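Ricin B lectin (Clostridium thermocellum, PDB 3VSF) acts as an exo-beta-1,3-galactanase, joining a glycoside hydrolase family 43 catalytic domain to a ricin-type beta-trefoil module that binds galactose. Local coordinates at residues A109-H114 and I163-P168; T254-N259 and D308-A313; T283-Q288 and L336-Y341. All blocks are in the same frame, centred on the assembly; numbering follows the deposited sequence.

Contact 1: A109-H114 and I163-P168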
loop_
_atom_site.group_PDB
_atom_site.type_symbol
_atom_site.label_atom_id
_atom_site.label_comp_id
_atom_site.label_asym_id
_atom_site.label_seq_id
_atom_site.Cartn_x
_atom_site.Cartn_y
_atom_site.Cartn_z
ATOM N N ALA A 109 9.854 1.092 -31.142
ATOM C CA ALA A 109 9.547 2.292 -31.917
ATOM C C ALA A 109 10.755 3.222 -32.003
ATOM O O ALA A 109 11.663 3.141 -31.176
ATOM C CB ALA A 109 8.353 3.020 -31.312
ATOM N N PRO A 110 10.768 4.110 -33.008
ATOM C CA PRO A 110 11.878 5.049 -33.201
ATOM C C PRO A 110 12.012 6.046 -32.052
ATOM O O PRO A 110 13.130 6.362 -31.643
ATOM C CB PRO A 110 11.495 5.781 -34.493
ATOM C CG PRO A 110 10.015 5.635 -34.588
ATOM C CD PRO A 110 9.724 4.276 -34.034
ATOM N N GLU A 111 10.888 6.536 -31.541
ATOM C CA GLU A 111 10.914 7.520 -30.465
ATOM C C GLU A 111 11.100 6.866 -29.099
ATOM O O GLU A 111 11.240 7.552 -28.087
ATOM C CB GLU A 111 9.646 8.379 -30.481
ATOM C CG GLU A 111 8.354 7.597 -30.337
ATOM C CD GLU A 111 7.132 8.493 -30.362
ATOM O OE1 GLU A 111 7.301 9.728 -30.449
ATOM O OE2 GLU A 111 6.003 7.966 -30.294
ATOM N N LEU A 112 11.102 5.538 -29.076
ATOM C CA LEU A 112 11.333 4.800 -27.840
ATOM C C LEU A 112 12.817 4.500 -27.655
ATOM O O LEU A 112 13.219 3.905 -26.657
ATOM C CB LEU A 112 10.526 3.501 -27.821
ATOM C CG LEU A 112 9.003 3.646 -27.825
ATOM C CD1 LEU A 112 8.338 2.279 -27.778
ATOM C CD2 LEU A 112 8.543 4.510 -26.660
ATOM N N ASN A 113 13.625 4.915 -28.624
ATOM C CA ASN A 113 15.067 4.709 -28.560
ATOM C C ASN A 113 15.714 5.535 -27.454
ATOM O O ASN A 113 16.374 4.996 -26.567
ATOM C CB ASN A 113 15.717 5.035 -29.906
ATOM C CG ASN A 113 15.383 4.016 -30.980
ATOM O OD1 ASN A 113 14.266 3.981 -31.492
ATOM N ND2 ASN A 113 16.357 3.183 -31.329
ATOM N N HIS A 114 15.513 6.845 -27.511
ATOM C CA HIS A 114 16.117 7.753 -26.546
ATOM C C HIS A 114 15.035 8.546 -25.819
ATOM O O HIS A 114 14.723 9.676 -26.197
ATOM C CB HIS A 114 17.083 8.701 -27.259
ATOM C CG HIS A 114 17.884 9.562 -26.334
ATOM N ND1 HIS A 114 19.050 9.131 -25.738
ATOM C CD2 HIS A 114 17.691 10.832 -25.908
ATOM C CE1 HIS A 114 19.539 10.098 -24.982
ATOM N NE2 HIS A 114 18.733 11.141 -25.067
ATOM N N ILE A 163 2.081 2.500 -30.460
ATOM C CA ILE A 163 1.218 3.280 -31.339
ATOM C C ILE A 163 1.743 4.700 -31.524
ATOM O O ILE A 163 2.285 5.038 -32.575
ATOM C CB ILE A 163 -0.225 3.342 -30.808
ATOM C CG1 ILE A 163 -0.809 1.934 -30.679
ATOM C CG2 ILE A 163 -1.094 4.188 -31.722
ATOM C CD1 ILE A 163 -2.261 1.918 -30.251
ATOM N N ARG A 164 1.580 5.525 -30.495
ATOM C CA ARG A 164 1.970 6.927 -30.574
ATOM C C ARG A 164 2.067 7.559 -29.191
ATOM O O ARG A 164 1.581 7.004 -28.206
ATOM C CB ARG A 164 0.959 7.707 -31.412
ATOM C CG ARG A 164 -0.475 7.499 -30.959
ATOM C CD ARG A 164 -1.281 8.783 -31.003
ATOM N NE ARG A 164 -2.613 8.596 -30.435
ATOM C CZ ARG A 164 -3.476 9.580 -30.207
ATOM N NH1 ARG A 164 -3.148 10.832 -30.496
ATOM N NH2 ARG A 164 -4.666 9.311 -29.686
ATOM N N SER A 165 2.698 8.726 -29.130
ATOM C CA SER A 165 2.750 9.513 -27.906
ATOM C C SER A 165 2.112 10.870 -28.171
ATOM O O SER A 165 2.236 11.415 -29.268
ATOM C CB SER A 165 4.195 9.680 -27.435
ATOM O OG SER A 165 4.987 10.316 -28.421
ATOM N N PHE A 166 1.425 11.413 -27.173
ATOM C CA PHE A 166 0.655 12.633 -27.376
ATOM C C PHE A 166 0.205 13.258 -26.064
ATOM O O PHE A 166 0.101 12.581 -25.041
ATOM C CB PHE A 166 -0.580 12.326 -28.223
ATOM C CG PHE A 166 -1.576 11.437 -27.533
ATOM C CD1 PHE A 166 -2.706 11.971 -26.938
ATOM C CD2 PHE A 166 -1.372 10.068 -27.465
ATOM C CE1 PHE A 166 -3.622 11.155 -26.296
ATOM C CE2 PHE A 166 -2.282 9.247 -26.826
ATOM C CZ PHE A 166 -3.408 9.793 -26.241
ATOM N N ARG A 167 -0.068 14.558 -26.104
ATOM C CA ARG A 167 -0.688 15.246 -24.982
ATOM C C ARG A 167 -2.194 15.271 -25.205
ATOM O O ARG A 167 -2.668 15.823 -26.198
ATOM C CB ARG A 167 -0.138 16.668 -24.856
ATOM C CG ARG A 167 1.355 16.722 -24.572
ATOM C CD ARG A 167 1.943 18.079 -24.920
ATOM N NE ARG A 167 1.525 19.130 -23.996
ATOM C CZ ARG A 167 2.266 19.576 -22.987
ATOM N NH1 ARG A 167 3.469 19.059 -22.766
ATOM N NH2 ARG A 167 1.809 20.539 -22.202
ATOM N N PRO A 168 -2.952 14.658 -24.286
ATOM C CA PRO A 168 -4.407 14.534 -24.412
ATOM C C PRO A 168 -5.061 15.829 -24.879
ATOM O O PRO A 168 -4.639 16.913 -24.476
ATOM C CB PRO A 168 -4.845 14.211 -22.984
ATOM C CG PRO A 168 -3.690 13.467 -22.414
ATOM C CD PRO A 168 -2.458 14.087 -23.019
#

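Contact 2: T254-N259 and D308-A313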
loop_
_atom_site.group_PDB
_atom_site.type_symbol
_atom_site.label_atom_id
_atom_site.label_comp_id
_atom_site.label_asym_id
_atom_site.label_seq_id
_atom_site.Cartn_x
_atom_site.Cartn_y
_atom_site.Cartn_z
ATOM N N THR A 254 7.138 15.186 -4.089
ATOM C CA THR A 254 8.418 15.468 -3.449
ATOM C C THR A 254 9.538 14.613 -4.037
ATOM O O THR A 254 10.441 14.180 -3.322
ATOM C CB THR A 254 8.355 15.233 -1.927
ATOM O OG1 THR A 254 7.877 13.909 -1.664
ATOM C CG2 THR A 254 7.425 16.242 -1.270
ATOM N N GLY A 255 9.472 14.377 -5.344
ATOM C CA GLY A 255 10.493 13.610 -6.035
ATOM C C GLY A 255 10.672 12.215 -5.467
ATOM O O GLY A 255 9.698 11.492 -5.252
ATOM N N TRP A 256 11.924 11.834 -5.224
ATOM C CA TRP A 256 12.229 10.517 -4.675
ATOM C C TRP A 256 11.719 10.370 -3.244
ATOM O O TRP A 256 11.251 9.302 -2.851
ATOM C CB TRP A 256 13.735 10.242 -4.710
ATOM C CG TRP A 256 14.325 10.137 -6.086
ATOM C CD1 TRP A 256 15.487 10.706 -6.523
ATOM C CD2 TRP A 256 13.788 9.416 -7.202
ATOM N NE1 TRP A 256 15.706 10.385 -7.839
ATOM C CE2 TRP A 256 14.677 9.595 -8.281
ATOM C CE3 TRP A 256 12.643 8.638 -7.395
ATOM C CZ2 TRP A 256 14.456 9.026 -9.533
ATOM C CZ3 TRP A 256 12.425 8.075 -8.640
ATOM C CH2 TRP A 256 13.326 8.271 -9.692
ATOM N N ASN A 257 11.818 11.447 -2.472
ATOM C CA ASN A 257 11.447 11.419 -1.061
ATOM C C ASN A 257 10.033 10.902 -0.817
ATOM O O ASN A 257 9.064 11.471 -1.319
ATOM C CB ASN A 257 11.609 12.806 -0.435
ATOM C CG ASN A 257 13.004 13.368 -0.614
ATOM O OD1 ASN A 257 13.947 12.636 -0.915
ATOM N ND2 ASN A 257 13.144 14.674 -0.421
ATOM N N PRO A 258 9.913 9.814 -0.043
ATOM C CA PRO A 258 8.605 9.275 0.342
ATOM C C PRO A 258 7.800 10.324 1.097
ATOM O O PRO A 258 8.384 11.140 1.810
ATOM C CB PRO A 258 8.968 8.119 1.277
ATOM C CG PRO A 258 10.346 7.721 0.872
ATOM C CD PRO A 258 11.024 8.994 0.469
ATOM N N ASN A 259 6.480 10.304 0.942
ATOM C CA ASN A 259 5.625 11.296 1.584
ATOM C C ASN A 259 4.292 10.718 2.048
ATOM O O ASN A 259 4.037 9.524 1.903
ATOM C CB ASN A 259 5.382 12.474 0.645
ATOM C CG ASN A 259 4.845 12.038 -0.702
ATOM O OD1 ASN A 259 3.709 11.581 -0.810
ATOM N ND2 ASN A 259 5.662 12.178 -1.738
ATOM N N ASP A 308 6.687 1.590 -4.532
ATOM C CA ASP A 308 8.091 1.574 -4.912
ATOM C C ASP A 308 8.942 2.304 -3.882
ATOM O O ASP A 308 8.679 3.461 -3.551
ATOM C CB ASP A 308 8.291 2.203 -6.294
ATOM C CG ASP A 308 7.867 1.283 -7.424
ATOM O OD1 ASP A 308 8.667 0.400 -7.801
ATOM O OD2 ASP A 308 6.740 1.444 -7.937
ATOM N N ARG A 309 9.955 1.617 -3.369
ATOM C CA ARG A 309 10.938 2.255 -2.509
ATOM C C ARG A 309 12.095 2.729 -3.377
ATOM O O ARG A 309 13.124 2.061 -3.483
ATOM C CB ARG A 309 11.426 1.290 -1.427
ATOM C CG ARG A 309 12.440 1.894 -0.469
ATOM C CD ARG A 309 12.607 1.032 0.769
ATOM N NE ARG A 309 11.373 0.959 1.544
ATOM C CZ ARG A 309 11.240 0.277 2.677
ATOM N NH1 ARG A 309 12.269 -0.396 3.174
ATOM N NH2 ARG A 309 10.076 0.268 3.312
ATOM N N TRP A 310 11.907 3.883 -4.007
ATOM C CA TRP A 310 12.879 4.414 -4.954
ATOM C C TRP A 310 14.268 4.561 -4.341
ATOM O O TRP A 310 14.446 5.242 -3.331
ATOM C CB TRP A 310 12.402 5.755 -5.515
ATOM C CG TRP A 310 11.088 5.666 -6.230
ATOM C CD1 TRP A 310 9.890 6.167 -5.811
ATOM C CD2 TRP A 310 10.839 5.027 -7.488
ATOM N NE1 TRP A 310 8.910 5.884 -6.733
ATOM C CE2 TRP A 310 9.467 5.184 -7.770
ATOM C CE3 TRP A 310 11.642 4.339 -8.403
ATOM C CZ2 TRP A 310 8.881 4.679 -8.931
ATOM C CZ3 TRP A 310 11.058 3.839 -9.553
ATOM C CH2 TRP A 310 9.692 4.012 -9.806
ATOM N N ALA A 311 15.249 3.919 -4.967
ATOM C CA ALA A 311 16.627 3.970 -4.496
ATOM C C ALA A 311 17.180 5.389 -4.562
ATOM O O ALA A 311 18.207 5.693 -3.956
ATOM C CB ALA A 311 17.499 3.020 -5.304
ATOM N N GLY A 312 16.492 6.254 -5.300
ATOM C CA GLY A 312 16.901 7.640 -5.431
ATOM C C GLY A 312 16.939 8.353 -4.095
ATOM O O GLY A 312 17.589 9.389 -3.951
ATOM N N ALA A 313 16.238 7.794 -3.115
ATOM C CA ALA A 313 16.199 8.369 -1.775
ATOM C C ALA A 313 17.581 8.351 -1.132
ATOM O O ALA A 313 17.949 9.274 -0.406
ATOM C CB ALA A 313 15.197 7.625 -0.908
#

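Contact 3: T283-Q288 and L336-Y341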
loop_
_atom_site.group_PDB
_atom_site.type_symbol
_atom_site.label_atom_id
_atom_site.label_comp_id
_atom_site.label_asym_id
_atom_site.label_seq_id
_atom_site.Cartn_x
_atom_site.Cartn_y
_atom_site.Cartn_z
ATOM N N THR A 283 5.364 8.744 5.554
ATOM C CA THR A 283 6.212 8.399 4.418
ATOM C C THR A 283 5.658 7.210 3.642
ATOM O O THR A 283 6.369 6.594 2.847
ATOM C CB THR A 283 7.648 8.070 4.867
ATOM O OG1 THR A 283 7.638 6.889 5.678
ATOM C CG2 THR A 283 8.238 9.224 5.663
ATOM N N THR A 284 4.388 6.898 3.875
ATOM C CA THR A 284 3.762 5.724 3.276
ATOM C C THR A 284 4.674 4.510 3.431
ATOM O O THR A 284 4.783 3.679 2.529
ATOM C CB THR A 284 3.434 5.945 1.786
ATOM O OG1 THR A 284 2.848 7.240 1.609
ATOM C CG2 THR A 284 2.463 4.882 1.287
ATOM N N TYR A 285 5.336 4.425 4.581
ATOM C CA TYR A 285 6.223 3.309 4.887
ATOM C C TYR A 285 7.404 3.265 3.923
ATOM O O TYR A 285 7.763 2.204 3.410
ATOM C CB TYR A 285 5.447 1.992 4.854
ATOM C CG TYR A 285 4.170 2.038 5.663
ATOM C CD1 TYR A 285 4.114 2.725 6.867
ATOM C CD2 TYR A 285 3.016 1.414 5.212
ATOM C CE1 TYR A 285 2.949 2.778 7.607
ATOM C CE2 TYR A 285 1.845 1.461 5.945
ATOM C CZ TYR A 285 1.818 2.144 7.142
ATOM O OH TYR A 285 0.655 2.195 7.875
ATOM N N ARG A 286 8.002 4.429 3.687
ATOM C CA ARG A 286 9.130 4.558 2.769
ATOM C C ARG A 286 8.825 3.976 1.393
ATOM O O ARG A 286 9.575 3.144 0.881
ATOM C CB ARG A 286 10.388 3.908 3.350
ATOM C CG ARG A 286 10.973 4.646 4.542
ATOM C CD ARG A 286 12.469 4.400 4.656
ATOM N NE ARG A 286 12.784 3.004 4.952
ATOM C CZ ARG A 286 13.953 2.433 4.684
ATOM N NH1 ARG A 286 14.918 3.132 4.101
ATOM N NH2 ARG A 286 14.157 1.158 4.990
ATOM N N SER A 287 7.722 4.418 0.798
ATOM C CA SER A 287 7.349 3.966 -0.535
ATOM C C SER A 287 6.412 4.959 -1.211
ATOM O O SER A 287 5.911 5.889 -0.579
ATOM C CB SER A 287 6.678 2.593 -0.471
ATOM O OG SER A 287 5.324 2.710 -0.071
ATOM N N GLN A 288 6.186 4.754 -2.504
ATOM C CA GLN A 288 5.232 5.557 -3.252
ATOM C C GLN A 288 4.250 4.632 -3.960
ATOM O O GLN A 288 4.660 3.694 -4.643
ATOM C CB GLN A 288 5.952 6.444 -4.268
ATOM C CG GLN A 288 5.050 7.448 -4.966
ATOM C CD GLN A 288 5.788 8.281 -5.995
ATOM O OE1 GLN A 288 6.903 7.948 -6.396
ATOM N NE2 GLN A 288 5.170 9.375 -6.425
ATOM N N LEU A 336 -10.663 3.741 5.038
ATOM C CA LEU A 336 -9.668 2.800 4.534
ATOM C C LEU A 336 -8.455 2.716 5.454
ATOM O O LEU A 336 -8.139 3.665 6.171
ATOM C CB LEU A 336 -9.228 3.179 3.117
ATOM C CG LEU A 336 -10.153 2.791 1.959
ATOM C CD1 LEU A 336 -11.528 3.419 2.110
ATOM C CD2 LEU A 336 -9.528 3.182 0.627
ATOM N N GLU A 337 -7.779 1.573 5.420
ATOM C CA GLU A 337 -6.618 1.328 6.266
ATOM C C GLU A 337 -5.488 0.700 5.462
ATOM O O GLU A 337 -5.714 -0.207 4.661
ATOM C CB GLU A 337 -6.999 0.412 7.431
ATOM C CG GLU A 337 -5.831 -0.342 8.048
ATOM C CD GLU A 337 -6.280 -1.408 9.035
ATOM O OE1 GLU A 337 -5.531 -2.387 9.240
ATOM O OE2 GLU A 337 -7.379 -1.265 9.610
ATOM N N LEU A 338 -4.270 1.185 5.678
ATOM C CA LEU A 338 -3.102 0.645 4.994
ATOM C C LEU A 338 -1.988 0.369 6.000
ATOM O O LEU A 338 -1.148 1.229 6.256
ATOM C CB LEU A 338 -2.627 1.609 3.903
ATOM C CG LEU A 338 -1.658 1.076 2.844
ATOM C CD1 LEU A 338 -0.215 1.127 3.325
ATOM C CD2 LEU A 338 -2.042 -0.335 2.415
ATOM N N PRO A 339 -1.989 -0.840 6.578
ATOM C CA PRO A 339 -1.023 -1.235 7.608
ATOM C C PRO A 339 0.309 -1.660 7.006
ATOM O O PRO A 339 0.350 -2.090 5.855
ATOM C CB PRO A 339 -1.701 -2.440 8.257
ATOM C CG PRO A 339 -2.474 -3.057 7.143
ATOM C CD PRO A 339 -2.959 -1.911 6.291
ATOM N N TYR A 340 1.382 -1.539 7.779
ATOM C CA TYR A 340 2.692 -1.991 7.329
ATOM C C TYR A 340 3.124 -3.264 8.046
ATOM O O TYR A 340 3.300 -3.275 9.264
ATOM C CB TYR A 340 3.752 -0.908 7.529
ATOM C CG TYR A 340 5.158 -1.394 7.249
ATOM C CD1 TYR A 340 5.649 -1.450 5.950
ATOM C CD2 TYR A 340 5.991 -1.803 8.281
ATOM C CE1 TYR A 340 6.932 -1.898 5.688
ATOM C CE2 TYR A 340 7.276 -2.252 8.029
ATOM C CZ TYR A 340 7.740 -2.297 6.732
ATOM O OH TYR A 340 9.017 -2.742 6.477
ATOM N N TYR A 341 3.294 -4.333 7.279
ATOM C CA TYR A 341 3.819 -5.582 7.804
ATOM C C TYR A 341 5.182 -5.834 7.177
ATOM O O TYR A 341 5.315 -5.840 5.955
ATOM C CB TYR A 341 2.875 -6.740 7.479
ATOM C CG TYR A 341 1.455 -6.533 7.954
ATOM C CD1 TYR A 341 1.189 -5.931 9.177
ATOM C CD2 TYR A 341 0.377 -6.936 7.174
ATOM C CE1 TYR A 341 -0.111 -5.741 9.612
ATOM C CE2 TYR A 341 -0.924 -6.749 7.600
ATOM C CZ TYR A 341 -1.162 -6.152 8.819
ATOM O OH TYR A 341 -2.458 -5.963 9.245
#

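Contact 1: A109-H114 and I163-P168
Glu111, in a turn outside any regular secondary structure, and Ser165, near the end of strand 161-166, are the residues whose backbones come nearest, yet their CA atoms remain 8.8 Å apart. Side chains must bridge that gap, and glutamate has the length to do so. Its CG lies between the backbone N and the carbonyl carbon (chi1 59°), and beyond it the chain is fully extended, so the carboxylate is carried straight across to the serine hydroxyl. Ser165 OG sits 3.1 Å from Glu111 OE1 and 3.2 Å from Glu111 OE2. Both are weak as hydrogen bonds, and it is not settled which of the two oxygens receives the single hydroxyl proton. The stronger partner of the carboxylate is the Tyr162 hydroxyl, hydrogen-bonded to OE2, while Arg147 donates to Ser165 OG; this second-shell arginine probably makes the hydroxyl a better donor. In the five-bladed beta-propeller typical of family 43, residues 109-114 belong to the link between the first and second blades, and strand 161-166 is the last strand of the second. The link is thus tied to the edge of the blade it leads into, and Trp137, one of that blade's residues, also donates its indole N-H to the carbonyl oxygen of Glu111. A bond from Leu112 N to Ala109 O, 3.2 Å, closes the turn that presents the glutamate. The CB of Arg164 points away from the turn, as strand alternation would give, and the guanidinium lies over one face of the Phe166 ring, with CZ 3.5 Å above the plane.

Contact 2: T254-N259 and D308-A313
Trp256 lays one face of its indole against the backbone of Gly312, and this is the tight part of the contact. Gly312 CA stands 3.6 Å from the centroid of the five-membered ring of Trp256, only 15° off the ring normal, a CH-pi contact. Glycine suits the place because, without a CB, its backbone can lie flat against the ring. The six-membered end of the same indole reaches Trp310: Trp256 CE3 is 3.5 Å from Trp310 CB, and Trp256 CZ3 lies over one face of the Trp310 ring, whose opposite face rests on Asp308 CB. The two ring planes meet obliquely at 43°. Trp310 is buried and held in place by its indole N-H, which is hydrogen-bonded to Gln288 OE1.

The other side is looser. Trp256 itself is largely exposed, and Ala313 approaches it only through its backbone, with N 3.8 Å from Trp256 CB. Asn257 is exposed as well, on a type II' turn from Thr254 to Asn257 in which Gly255 takes the positive phi of the second position. Thr254 OG1 donates to Asn257 O, 2.7 Å, and accepts from Asn259 ND2, which steadies the loop from within. Residues 254-259 follow the second strand of one four-stranded sheet and 308-313 run off the second strand of the next, so the arrangement joins equivalent loops of neighbouring blades, the fourth and fifth, in a five-bladed beta-propeller.

Contact 3: T283-Q288 and L336-Y341
Where the last blade of the beta-propeller gives way to the chain leading toward the beta-trefoil module, Tyr285 from the link between the fourth and fifth blades fits against Leu338 and Tyr340. Its hydroxyl donates to Leu338 O at 2.6 Å, in the plane of that carbonyl and with a C=O...O angle of 149°, so a buried phenol and a backbone oxygen satisfy each other. The ring is met from two directions. Tyr340 CB sits over its centre, 3.3 Å from the centroid and close to the ring normal, while Leu338 CD1 meets CE2 of Tyr285 at 3.3 Å. Tyr340 places CG opposite its own backbone N (chi1 172°), which sends its ring back along Tyr285, in the opposite direction, until CD1 lies 3.6 Å from Tyr285 CB. The two rings are oblique, their planes 50° apart. Tyrosine suits position 285, offering a broad apolar face to Tyr340 CB, its CE2 side to the leucine methyl, and a hydroxyl at its end for the carbonyl.

The loop that delivers it is unusual: Thr284, Tyr285 and Arg286 all have positive phi and form a left-handed turn, closed by Ser287 N to Thr283 O at 3.3 Å. Thr283 OG1 accepts from Arg286 N, 3.2 Å, in an ST motif, and Ser287 OG donates to Thr284 O at 2.8 Å. From outside, Arg309 bonds to the carbonyl oxygens of both Tyr285 and Arg286. Tyr285 also touches Asn440, a residue of the trefoil module seen to bind galactose in a structure of this protein, and the Tyr340 backbone pairs with Ser439. The contact is therefore part of an interdomain junction between a five-bladed propeller and a beta-trefoil sugar-binding module.

Overall arrangement
Contact 2 and contact 3 interlock: their segments alternate along the chain, and their centres are 13 Å apart. Asn259 O is 2.6 Å from Thr284 OG1, a probable hydrogen bond, and Pro258 CB packs on Thr283 O at 3.4 Å, so the loops of the fourth and fifth blades form one connected network. Contact 1 lies apart, on the surface near the second blade, with its nearest atoms about 16 Å from contact 2 and about 19 Å from contact 3; it also closes earlier in the chain. Contact 3 alone approaches the galactose site of the trefoil module, the Tyr285 side chain being about 4 Å from that of Asn440 and about 10 Å from that of Asp422.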